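PDB 1UWW: endoglucanase from Bacillus akibai, which hydrolyses internal beta-1,4-glucosidic linkages in cellulose, lichenin and cereal beta-glucans, the chain here being its family 28 carbohydrate-binding module for non-crystalline cellulose. Local coordinates for residues Thr90-Leu95 and Leu142-Val147; Asn48-Leu53 and Phe182-Arg187; Ala104-Leu109 and Thr125-Phe130; Ala71-Phe76 and Met167-Asp172. One frame throughout, in Å; residues are numbered along the deposited sequence.

How the contacts relate
The four contacts tie together the beta sandwich of this carbohydrate-binding module. Contacts 1 and 2 lie in one antiparallel sheet, centres about 8 Å apart, where strands 88-97 and 180-189 are neighbours. Contacts 3 and 4 lie in the other sheet, centres about 11 Å apart, where strands 104-111 and 165-173 are neighbours. Side chains of Phe93 and Phe170 meet between the sheets and link contact 1 to contact 4. Along the chain, contact 2 spans contact 4, which spans contact 1, which spans contact 3. Segments far apart in sequence are thus drawn into one compact module. Contacts 1 and 2 each hold a calcium ion, while contact 3 reaches a second subunit.

Contact 1. Residues Thr90-Leu95 and Leu142-Val147; sequences TFDFYL and LYHYEV. With CA (calcium ion), chain E.
His144 and Asp92 meet on the calcium-bearing face of an antiparallel strand pair. His144 NE2 donates to Asp92 OD1 at 2.8 Å, with an N-H...O angle of 166°. The oxygen lies in the imidazole plane, but the donor comes from well above the carboxylate plane. His144 CG is anti to the backbone N (chi1 -179°), and the ring lies alongside that of Tyr94. The two rings form an offset stack, centroids 4.4 Å apart and planes at 26°. Tyr94 CE2 sits over the His144 face, offset toward the rim, and Tyr94 OH bonds to Asn48.

Asp92 OD1 also binds the calcium ion at 2.3 Å. Glu146, bent at its second torsion, chelates the same ion through OE1 at 2.6 Å and OE2 at 2.7 Å. Waters are its other ligands. The ion probably offsets the repulsion between the two carboxylates. Asp92 OD2 is held by one of these waters and by Asn185.

The other face is mostly apolar near Phe91, Phe93 and Val147. The Phe91 ring lies beside Val147, both side chains pointing the same way. Val147 CB is over the ring centre, a CH-pi contact 3.9 Å from the centroid. Val147 CG2 packs on Phe93 CB at 3.7 Å. Phe93 continues onto Met105, Ile128 and Phe170 of the opposing sheet. One polar, metal-binding face and one apolar face fit a sheet of a beta sandwich.

Contact 2. Residues Asn48-Leu53 and Phe182-Arg187; sequences NGSNAL and FVDNVR. With CA (calcium ion), chain C.
The Phe182 ring meets Ala52 CB at its edge, near the ring plane. Ala52 CB also packs against Phe182 CB at 3.9 Å. Tyr94, Glu45 and Ala47 of the adjoining strands contact the same side chain. The second flat group is the Asp184 carboxylate. Its CG is anti to the backbone N (chi1 -156°), and its two oxygens chelate a calcium ion, OD1 and OD2 each at 2.5 Å. From the other segment, Ser50 OG binds the ion at 2.4 Å and Asn51 O at 2.3 Å. Ser50 OG and Asp184 OD2 come close because they share the metal. Val21 and Glu23 complete the protein ligands.

Water 6 is a further ligand and donates to Asn185 OD1. Water 5 joins Asn185 ND2 to Ser50 OG, so Asn185 supports the site from a second shell. Beyond the site, Leu53 and Val183 form a hydrogen-bonded antiparallel pair: Leu53 N to Val183 O is 2.9 Å, and Val183 N to Leu53 O is 2.8 Å. Asn185 and Val186 form a G1 beta bulge facing Ser20. In the sheet, strand 50-58 lies between strands 43-47 and 180-189, and strand 88-97 flanks 180-189 on its other side.

Contact 3. Residues Ala104-Leu109 and Thr125-Phe130; sequences AMNINL and TYTINF
Asn106 packs against both Thr125 and Thr127 across this antiparallel pair. Its CB touches Thr125 CG2 at 3.6 Å. Its CG is anti to the carbonyl carbon (chi1 -79°), and it too lies 3.6 Å from Thr125 CG2. At the tip, the two amide atoms part. ND2 comes to 2.7 Å from Thr127 OG1, but the angle is poor and this is no hydrogen bond. OD1 bonds to Thr127 OG1 of the second subunit. In return, Thr127 OG1 bonds to Asn106 ND2 of the second subunit. The tip finds its polar partner across the subunit boundary, where Asn106 also packs on Thr125 of the second subunit; CB and CG touch Thr125 of their own chain.

Thr125 is shared in a similar way. Asn108 ND2 donates to Thr125 OG1 at 3.0 Å with an N-H...O angle of 159°, the hydroxyl lying slightly out of the amide plane. Thr125 OG1 also bonds to Thr125 OG1 of the second subunit.

The reverse face is mainly apolar. Met105, a selenomethionine, sets its CB 3.9 Å from Phe130 CZ. Ile107 CD1 meets Ile128 CD1 at 4.2 Å, the two side chains crossing at a slant. Leu95 of the opposite sheet touches Phe130. The Met105-Ile128 and Ile107-Tyr126 pairs are hydrogen-bonded in both directions; for example, Ile107 N to Tyr126 O is 2.8 Å. Strands 104-111 and 120-129 form a beta hairpin at the edge of one sandwich sheet, with its polar face turned to the second subunit.

Contact 4. Residues Ala71-Phe76 and Met167-Asp172; sequences APRLDF and MIIFAD
Leu74 and Phe170 meet on the inner face of a beta sandwich, where strands 73-77 and 165-173 run antiparallel. This is the closely packed side. Leu74 CD1 reaches the edge of the Phe170 ring, 3.9 Å from CE1. Phe170 CG is anti to its carbonyl carbon (chi1 -62°), and Pro72 O lies at the ring edge in its plane. Residues from the other sheet close over this layer: Leu53 and Trp55 touch Leu74, while Trp55 meets the Phe170 ring edge-to-face. Ile168 points to the same side and packs on Ile107, Leu109 and Trp30.

The opposite face is also largely buried, with Trp68 on Ile169; solvent reaches mainly Arg73, which is partly exposed. Here Arg73 runs beside Ile169, both side chains pointing the same way. Arg73 CG and Ile169 CG1 are 3.9 Å apart. The Arg73 chain is extended from CG to NE, and Ile169 CD1 lies over one face of the guanidinium group. Ala71 CB adds a contact of 3.8 Å with Ile169 CG2. Met167, a selenomethionine, has two conformers, so the details of its tip are doubtful. Asp75 beside it is held by Trp77 and Asn165, which take its two carboxylate oxygens.

Between the faces, the backbones are joined at Leu74 and Ile168. Leu74 N donates to Ile168 O at 2.9 Å, and Ile168 N donates back to Leu74 O at 3.0 Å. Further along, Phe170 N donates to Pro72 O at 2.9 Å, with an N-H...O angle of 161°.

Contact 1. Residues Thr90-Leu95 and Leu142-Val147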
# COMPACT_ATOMS: atom_id res chain seq x y z
N THR A 90 -2.32 16.04 -0.00
CA THR A 90 -3.04 15.97 1.27
C THR A 90 -4.53 16.20 1.09
O THR A 90 -4.98 16.88 0.18
CB THR A 90 -2.49 17.00 2.26
OG1 THR A 90 -2.75 18.34 1.80
CG2 THR A 90 -0.98 16.89 2.37
N PHE A 91 -5.30 15.59 1.97
CA PHE A 91 -6.70 15.90 2.12
C PHE A 91 -7.16 15.54 3.53
O PHE A 91 -6.56 14.71 4.20
CB PHE A 91 -7.60 15.24 1.04
CG PHE A 91 -7.52 13.73 0.94
CD1 PHE A 91 -6.53 13.12 0.17
CD2 PHE A 91 -8.50 12.93 1.51
CE1 PHE A 91 -6.51 11.72 0.01
CE2 PHE A 91 -8.48 11.56 1.36
CZ PHE A 91 -7.46 10.97 0.62
N ASP A 92 -8.23 16.20 3.95
CA ASP A 92 -8.96 15.79 5.15
C ASP A 92 -9.94 14.68 4.79
O ASP A 92 -10.68 14.80 3.83
CB ASP A 92 -9.73 16.98 5.74
CG ASP A 92 -8.82 18.06 6.21
OD1 ASP A 92 -7.94 17.81 7.07
OD2 ASP A 92 -8.87 19.20 5.70
N PHE A 93 -9.87 13.60 5.53
CA PHE A 93 -10.74 12.45 5.30
C PHE A 93 -11.49 12.19 6.58
O PHE A 93 -10.89 12.09 7.63
CB PHE A 93 -9.93 11.23 4.93
CG PHE A 93 -10.76 10.05 4.50
CD1 PHE A 93 -11.74 10.15 3.53
CD2 PHE A 93 -10.56 8.81 5.09
CE1 PHE A 93 -12.52 9.02 3.15
CE2 PHE A 93 -11.32 7.69 4.70
CZ PHE A 93 -12.29 7.79 3.76
N TYR A 94 -12.80 12.09 6.50
CA TYR A 94 -13.61 11.86 7.68
C TYR A 94 -14.47 10.63 7.47
O TYR A 94 -14.94 10.36 6.35
CB TYR A 94 -14.54 13.02 7.98
CG TYR A 94 -13.89 14.39 8.03
CD1 TYR A 94 -13.70 15.14 6.90
CD2 TYR A 94 -13.49 14.93 9.23
CE1 TYR A 94 -13.13 16.39 6.95
CE2 TYR A 94 -12.92 16.19 9.30
CZ TYR A 94 -12.76 16.90 8.16
OH TYR A 94 -12.21 18.17 8.19
N LEU A 95 -14.67 9.90 8.54
CA LEU A 95 -15.59 8.77 8.55
C LEU A 95 -16.61 8.96 9.64
O LEU A 95 -16.27 9.28 10.78
CB LEU A 95 -14.85 7.45 8.75
CG LEU A 95 -13.69 7.21 7.78
CD1 LEU A 95 -12.40 7.63 8.41
CD2 LEU A 95 -13.63 5.77 7.33
N LEU A 142 -17.68 11.63 14.40
CA LEU A 142 -17.00 11.94 13.15
C LEU A 142 -15.50 11.87 13.39
O LEU A 142 -14.95 12.62 14.19
CB LEU A 142 -17.35 13.34 12.69
CG LEU A 142 -16.83 13.68 11.30
CD1 LEU A 142 -17.59 12.94 10.23
CD2 LEU A 142 -16.94 15.17 11.12
N TYR A 143 -14.85 10.93 12.71
CA TYR A 143 -13.42 10.70 12.86
C TYR A 143 -12.66 11.44 11.76
O TYR A 143 -13.03 11.33 10.61
CB TYR A 143 -13.13 9.19 12.75
CG TYR A 143 -13.78 8.38 13.86
CD1 TYR A 143 -15.07 7.90 13.72
CD2 TYR A 143 -13.11 8.11 15.04
CE1 TYR A 143 -15.66 7.16 14.74
CE2 TYR A 143 -13.70 7.37 16.04
CZ TYR A 143 -14.97 6.92 15.88
OH TYR A 143 -15.60 6.20 16.87
N HIS A 144 -11.59 12.14 12.11
CA HIS A 144 -10.83 13.00 11.19
C HIS A 144 -9.42 12.49 11.03
O HIS A 144 -8.68 12.39 11.99
CB HIS A 144 -10.82 14.43 11.74
CG HIS A 144 -10.10 15.42 10.89
ND1 HIS A 144 -9.83 16.69 11.36
CD2 HIS A 144 -9.66 15.39 9.61
CE1 HIS A 144 -9.20 17.38 10.42
NE2 HIS A 144 -9.10 16.62 9.33
N TYR A 145 -9.07 12.18 9.79
CA TYR A 145 -7.71 11.78 9.41
C TYR A 145 -7.12 12.83 8.47
O TYR A 145 -7.76 13.30 7.55
CB TYR A 145 -7.73 10.42 8.71
CG TYR A 145 -8.23 9.34 9.59
CD1 TYR A 145 -9.60 9.09 9.68
CD2 TYR A 145 -7.38 8.63 10.42
CE1 TYR A 145 -10.11 8.13 10.53
CE2 TYR A 145 -7.90 7.66 11.30
CZ TYR A 145 -9.23 7.44 11.33
OH TYR A 145 -9.72 6.47 12.19
N GLU A 146 -5.88 13.18 8.73
CA GLU A 146 -5.09 14.05 7.87
C GLU A 146 -4.31 13.19 6.90
O GLU A 146 -3.20 12.73 7.21
CB GLU A 146 -4.13 14.84 8.75
CG GLU A 146 -4.83 15.83 9.65
CD GLU A 146 -5.27 17.03 8.87
OE1 GLU A 146 -4.96 17.09 7.65
OE2 GLU A 146 -5.89 17.94 9.47
N VAL A 147 -4.89 12.89 5.76
CA VAL A 147 -4.25 12.02 4.79
C VAL A 147 -3.13 12.81 4.10
O VAL A 147 -3.34 13.91 3.65
CB VAL A 147 -5.25 11.45 3.81
CG1 VAL A 147 -4.57 10.56 2.76
CG2 VAL A 147 -6.33 10.68 4.59
CA CA E . -6.20 19.28 7.16
O HOH W 1 -7.19 21.33 6.16
O HOH W 2 -6.98 19.69 8.83
O HOH W 3 -4.75 21.05 8.25
O HOH W 4 -5.41 18.28 5.04

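Contact 2. Residues Asn48-Leu53 and Phe182-Arg187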
# COMPACT_ATOMS: atom_id res chain seq x y z
N ASN A 48 -17.11 18.80 10.01
CA ASN A 48 -16.10 19.54 10.77
C ASN A 48 -16.11 21.04 10.46
O ASN A 48 -15.06 21.68 10.48
CB ASN A 48 -14.72 18.89 10.52
CG ASN A 48 -13.62 19.38 11.46
OD1 ASN A 48 -13.87 19.72 12.63
ND2 ASN A 48 -12.38 19.30 10.99
N GLY A 49 -17.30 21.56 10.17
CA GLY A 49 -17.49 22.98 9.91
C GLY A 49 -17.08 23.45 8.54
O GLY A 49 -16.80 24.65 8.31
N SER A 50 -17.06 22.53 7.59
CA SER A 50 -16.80 22.89 6.21
C SER A 50 -17.54 21.92 5.31
O SER A 50 -17.86 20.82 5.72
CB SER A 50 -15.30 22.85 5.94
OG SER A 50 -14.98 23.34 4.63
N ASN A 51 -17.78 22.31 4.08
CA ASN A 51 -18.42 21.43 3.13
C ASN A 51 -17.40 20.50 2.48
O ASN A 51 -16.28 20.89 2.20
CB ASN A 51 -19.16 22.24 2.08
CG ASN A 51 -20.40 22.88 2.62
OD1 ASN A 51 -21.25 22.22 3.24
ND2 ASN A 51 -20.51 24.18 2.42
N ALA A 52 -17.82 19.26 2.25
CA ALA A 52 -16.93 18.19 1.83
C ALA A 52 -17.62 17.30 0.79
O ALA A 52 -18.83 17.17 0.78
CB ALA A 52 -16.55 17.39 3.03
N LEU A 53 -16.85 16.67 -0.08
CA LEU A 53 -17.33 15.65 -1.01
C LEU A 53 -17.66 14.40 -0.18
O LEU A 53 -16.85 13.95 0.61
CB LEU A 53 -16.23 15.33 -2.01
CG LEU A 53 -16.58 14.33 -3.12
CD1 LEU A 53 -17.62 14.90 -4.06
CD2 LEU A 53 -15.32 13.92 -3.86
N PHE A 182 -16.24 11.44 3.96
CA PHE A 182 -16.16 12.84 3.53
C PHE A 182 -14.69 13.15 3.18
O PHE A 182 -13.78 12.78 3.92
CB PHE A 182 -16.57 13.82 4.64
CG PHE A 182 -17.91 13.52 5.31
CD1 PHE A 182 -18.02 12.51 6.29
CD2 PHE A 182 -19.01 14.29 5.02
CE1 PHE A 182 -19.22 12.27 6.93
CE2 PHE A 182 -20.24 14.06 5.68
CZ PHE A 182 -20.33 13.08 6.63
N VAL A 183 -14.49 13.86 2.08
CA VAL A 183 -13.17 14.31 1.61
C VAL A 183 -13.20 15.83 1.46
O VAL A 183 -14.09 16.38 0.82
CB VAL A 183 -12.88 13.65 0.24
CG1 VAL A 183 -11.68 14.28 -0.48
CG2 VAL A 183 -12.72 12.14 0.39
N ASP A 184 -12.19 16.50 2.00
CA ASP A 184 -12.10 17.96 1.88
C ASP A 184 -10.65 18.41 1.67
O ASP A 184 -9.71 17.75 2.06
CB ASP A 184 -12.70 18.65 3.11
CG ASP A 184 -13.18 20.07 2.85
OD1 ASP A 184 -13.13 20.60 1.71
OD2 ASP A 184 -13.70 20.69 3.82
N ASN A 185 -10.50 19.57 1.04
CA ASN A 185 -9.21 20.26 0.95
C ASN A 185 -8.14 19.43 0.23
O ASN A 185 -7.02 19.31 0.70
CB ASN A 185 -8.73 20.75 2.31
CG ASN A 185 -9.73 21.61 2.99
OD1 ASN A 185 -10.20 22.59 2.39
ND2 ASN A 185 -10.11 21.26 4.20
N VAL A 186 -8.51 18.85 -0.91
CA VAL A 186 -7.55 18.05 -1.67
C VAL A 186 -6.57 18.99 -2.35
O VAL A 186 -6.98 19.88 -3.06
CB VAL A 186 -8.21 17.13 -2.74
CG1 VAL A 186 -7.16 16.18 -3.32
CG2 VAL A 186 -9.40 16.38 -2.20
N ARG A 187 -5.29 18.80 -2.11
CA ARG A 187 -4.26 19.66 -2.72
C ARG A 187 -2.89 19.02 -2.75
O ARG A 187 -2.61 18.10 -2.02
CB ARG A 187 -4.16 20.95 -1.94
CG ARG A 187 -3.79 20.79 -0.52
CD ARG A 187 -3.54 22.13 0.14
NE ARG A 187 -2.31 22.72 -0.38
CZ ARG A 187 -1.94 24.00 -0.26
NH1 ARG A 187 -2.71 24.87 0.38
NH2 ARG A 187 -0.78 24.40 -0.78
CA CA C . -14.61 22.45 2.39
O HOH W 5 -12.13 22.85 5.61
O HOH W 6 -12.67 23.76 2.61

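Contact 3. Residues Ala104-Leu109 and Thr125-Phe130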
# COMPACT_ATOMS: atom_id res chain seq x y z
N ALA A 104 -9.26 -2.74 8.33
CA ALA A 104 -8.60 -1.51 7.97
C ALA A 104 -9.02 -1.10 6.58
O ALA A 104 -9.71 -1.85 5.88
CB ALA A 104 -7.06 -1.67 8.09
N MSE A 105 -8.59 0.09 6.18
CA MSE A 105 -8.83 0.64 4.85
C MSE A 105 -7.48 1.17 4.35
O MSE A 105 -6.84 1.92 5.09
CB MSE A 105 -9.81 1.79 4.95
CG MSE A 105 -10.10 2.51 3.64
SE MSE A 105 -11.27 4.05 3.83
CE MSE A 105 -12.61 3.13 3.83
N ASN A 106 -7.10 0.82 3.12
CA ASN A 106 -5.87 1.27 2.48
C ASN A 106 -6.22 2.29 1.43
O ASN A 106 -6.95 1.97 0.46
CB ASN A 106 -5.13 0.11 1.81
CG ASN A 106 -4.33 -0.76 2.78
OD1 ASN A 106 -3.89 -1.88 2.41
ND2 ASN A 106 -4.11 -0.27 3.96
N ILE A 107 -5.66 3.49 1.55
CA ILE A 107 -5.86 4.57 0.59
C ILE A 107 -4.62 4.66 -0.31
O ILE A 107 -3.49 4.81 0.19
CB ILE A 107 -6.11 5.91 1.32
CG1 ILE A 107 -7.36 5.77 2.20
CG2 ILE A 107 -6.27 7.02 0.31
CD1 ILE A 107 -7.67 7.00 2.99
N ASN A 108 -4.81 4.55 -1.63
CA ASN A 108 -3.75 4.69 -2.60
C ASN A 108 -4.03 5.79 -3.58
O ASN A 108 -5.16 6.18 -3.83
CB ASN A 108 -3.55 3.37 -3.36
CG ASN A 108 -2.85 2.30 -2.52
OD1 ASN A 108 -3.49 1.36 -2.08
ND2 ASN A 108 -1.55 2.51 -2.20
N LEU A 109 -2.95 6.35 -4.11
CA LEU A 109 -3.01 7.49 -5.01
C LEU A 109 -2.30 7.12 -6.30
O LEU A 109 -1.15 6.68 -6.29
CB LEU A 109 -2.31 8.66 -4.34
CG LEU A 109 -2.15 9.95 -5.13
CD1 LEU A 109 -3.47 10.60 -5.42
CD2 LEU A 109 -1.24 10.95 -4.37
N THR A 125 1.31 3.40 0.83
CA THR A 125 -0.10 3.34 1.17
C THR A 125 -0.41 4.07 2.48
O THR A 125 0.39 3.96 3.42
CB THR A 125 -0.41 1.88 1.29
OG1 THR A 125 -0.10 1.24 0.04
CG2 THR A 125 -1.90 1.64 1.54
N TYR A 126 -1.52 4.80 2.56
CA TYR A 126 -2.02 5.41 3.79
C TYR A 126 -3.10 4.49 4.35
O TYR A 126 -4.12 4.27 3.73
CB TYR A 126 -2.61 6.82 3.54
CG TYR A 126 -2.99 7.53 4.81
CD1 TYR A 126 -4.20 7.28 5.43
CD2 TYR A 126 -2.08 8.39 5.44
CE1 TYR A 126 -4.54 7.89 6.61
CE2 TYR A 126 -2.41 9.01 6.64
CZ TYR A 126 -3.67 8.75 7.22
OH TYR A 126 -4.06 9.33 8.41
N THR A 127 -2.91 4.01 5.56
CA THR A 127 -3.76 2.98 6.13
C THR A 127 -4.49 3.51 7.36
O THR A 127 -3.87 4.11 8.26
CB THR A 127 -2.91 1.74 6.46
OG1 THR A 127 -2.32 1.23 5.26
CG2 THR A 127 -3.77 0.61 7.05
N ILE A 128 -5.80 3.29 7.40
CA ILE A 128 -6.64 3.58 8.55
C ILE A 128 -7.04 2.27 9.19
O ILE A 128 -7.60 1.40 8.53
CB ILE A 128 -7.91 4.31 8.08
CG1 ILE A 128 -7.50 5.69 7.56
CG2 ILE A 128 -8.91 4.43 9.22
CD1 ILE A 128 -8.58 6.48 7.01
N ASN A 129 -6.76 2.13 10.47
CA ASN A 129 -6.98 0.89 11.21
C ASN A 129 -8.26 1.03 12.05
O ASN A 129 -8.31 1.82 13.00
CB ASN A 129 -5.76 0.60 12.08
CG ASN A 129 -5.77 -0.78 12.65
OD1 ASN A 129 -6.83 -1.36 12.90
ND2 ASN A 129 -4.58 -1.34 12.87
N PHE A 130 -9.30 0.27 11.70
CA PHE A 130 -10.59 0.40 12.41
C PHE A 130 -10.52 -0.12 13.83
O PHE A 130 -11.40 0.19 14.66
CB PHE A 130 -11.72 -0.25 11.63
CG PHE A 130 -11.98 0.40 10.28
CD1 PHE A 130 -12.33 1.75 10.22
CD2 PHE A 130 -11.85 -0.28 9.11
CE1 PHE A 130 -12.56 2.37 8.99
CE2 PHE A 130 -12.10 0.34 7.89
CZ PHE A 130 -12.45 1.67 7.85

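Contact 4. Residues Ala71-Phe76 and Met167-Asp172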
# COMPACT_ATOMS: atom_id res chain seq x y z
N ALA A 71 -13.50 -1.39 -4.00
CA ALA A 71 -13.00 -0.10 -3.51
C ALA A 71 -13.67 1.05 -4.20
O ALA A 71 -13.62 1.12 -5.43
CB ALA A 71 -11.52 -0.01 -3.75
N PRO A 72 -14.20 2.02 -3.45
CA PRO A 72 -14.47 3.33 -4.05
C PRO A 72 -13.20 3.87 -4.73
O PRO A 72 -12.11 3.80 -4.14
CB PRO A 72 -14.85 4.21 -2.86
CG PRO A 72 -15.40 3.24 -1.82
CD PRO A 72 -14.58 1.97 -2.03
N ARG A 73 -13.36 4.45 -5.90
CA ARG A 73 -12.26 5.01 -6.66
C ARG A 73 -12.71 6.35 -7.20
O ARG A 73 -13.46 6.45 -8.15
CB ARG A 73 -11.87 4.11 -7.82
CG ARG A 73 -11.26 2.79 -7.53
CD ARG A 73 -10.48 2.28 -8.74
NE ARG A 73 -10.32 0.84 -8.81
CZ ARG A 73 -9.41 0.26 -9.61
NH1 ARG A 73 -8.63 1.01 -10.38
NH2 ARG A 73 -9.29 -1.06 -9.62
N LEU A 74 -12.23 7.41 -6.57
CA LEU A 74 -12.46 8.77 -7.04
C LEU A 74 -11.51 9.09 -8.18
O LEU A 74 -10.42 8.54 -8.24
CB LEU A 74 -12.23 9.79 -5.94
CG LEU A 74 -13.18 9.77 -4.77
CD1 LEU A 74 -12.74 10.81 -3.75
CD2 LEU A 74 -14.58 10.13 -5.23
N ASP A 75 -11.90 9.98 -9.05
CA ASP A 75 -11.14 10.36 -10.23
C ASP A 75 -11.28 11.86 -10.44
O ASP A 75 -12.36 12.43 -10.31
CB ASP A 75 -11.66 9.54 -11.42
CG ASP A 75 -10.74 9.46 -12.59
OD1 ASP A 75 -9.58 9.91 -12.52
OD2 ASP A 75 -11.17 8.93 -13.66
N PHE A 76 -10.18 12.51 -10.81
CA PHE A 76 -10.08 13.95 -10.99
C PHE A 76 -9.25 14.23 -12.23
O PHE A 76 -8.05 14.03 -12.22
CB PHE A 76 -9.46 14.59 -9.74
CG PHE A 76 -9.31 16.06 -9.80
CD1 PHE A 76 -10.37 16.91 -9.51
CD2 PHE A 76 -8.09 16.62 -10.13
CE1 PHE A 76 -10.19 18.29 -9.52
CE2 PHE A 76 -7.93 17.99 -10.17
CZ PHE A 76 -8.98 18.82 -9.87
N MSE A 167 -6.47 9.50 -9.51
CA MSE A 167 -7.48 8.72 -8.69
C MSE A 167 -6.99 8.38 -7.30
O MSE A 167 -5.76 8.24 -7.02
CB MSE A 167 -7.91 7.36 -9.36
CG MSE A 167 -8.31 7.56 -10.93
SE MSE A 167 -8.18 6.01 -12.08
CE MSE A 167 -8.53 4.75 -10.68
N ILE A 168 -7.98 8.22 -6.45
CA ILE A 168 -7.80 7.89 -5.05
C ILE A 168 -8.62 6.65 -4.82
O ILE A 168 -9.85 6.67 -5.04
CB ILE A 168 -8.22 9.04 -4.09
CG1 ILE A 168 -7.49 10.33 -4.47
CG2 ILE A 168 -7.91 8.66 -2.68
CD1 ILE A 168 -7.91 11.52 -3.68
N ILE A 169 -7.97 5.59 -4.39
CA ILE A 169 -8.57 4.27 -4.20
C ILE A 169 -8.69 4.00 -2.73
O ILE A 169 -7.71 4.12 -2.00
CB ILE A 169 -7.71 3.20 -4.89
CG1 ILE A 169 -7.60 3.49 -6.40
CG2 ILE A 169 -8.34 1.82 -4.67
CD1 ILE A 169 -6.59 2.67 -7.14
N PHE A 170 -9.88 3.61 -2.28
CA PHE A 170 -10.18 3.37 -0.86
C PHE A 170 -10.45 1.88 -0.69
O PHE A 170 -11.61 1.43 -0.81
CB PHE A 170 -11.38 4.20 -0.42
CG PHE A 170 -11.17 5.68 -0.52
CD1 PHE A 170 -11.39 6.34 -1.70
CD2 PHE A 170 -10.76 6.42 0.58
CE1 PHE A 170 -11.25 7.71 -1.81
CE2 PHE A 170 -10.60 7.80 0.48
CZ PHE A 170 -10.84 8.44 -0.71
N ALA A 171 -9.43 1.09 -0.42
CA ALA A 171 -9.54 -0.37 -0.47
C ALA A 171 -9.78 -1.01 0.89
O ALA A 171 -9.22 -0.61 1.90
CB ALA A 171 -8.29 -0.95 -1.08
N ASP A 172 -10.62 -2.03 0.89
CA ASP A 172 -10.94 -2.84 2.06
C ASP A 172 -9.77 -3.72 2.46
O ASP A 172 -9.18 -4.39 1.61
CB ASP A 172 -12.14 -3.71 1.68
CG ASP A 172 -12.76 -4.45 2.84
OD1 ASP A 172 -12.50 -4.15 4.02
OD2 ASP A 172 -13.55 -5.38 2.57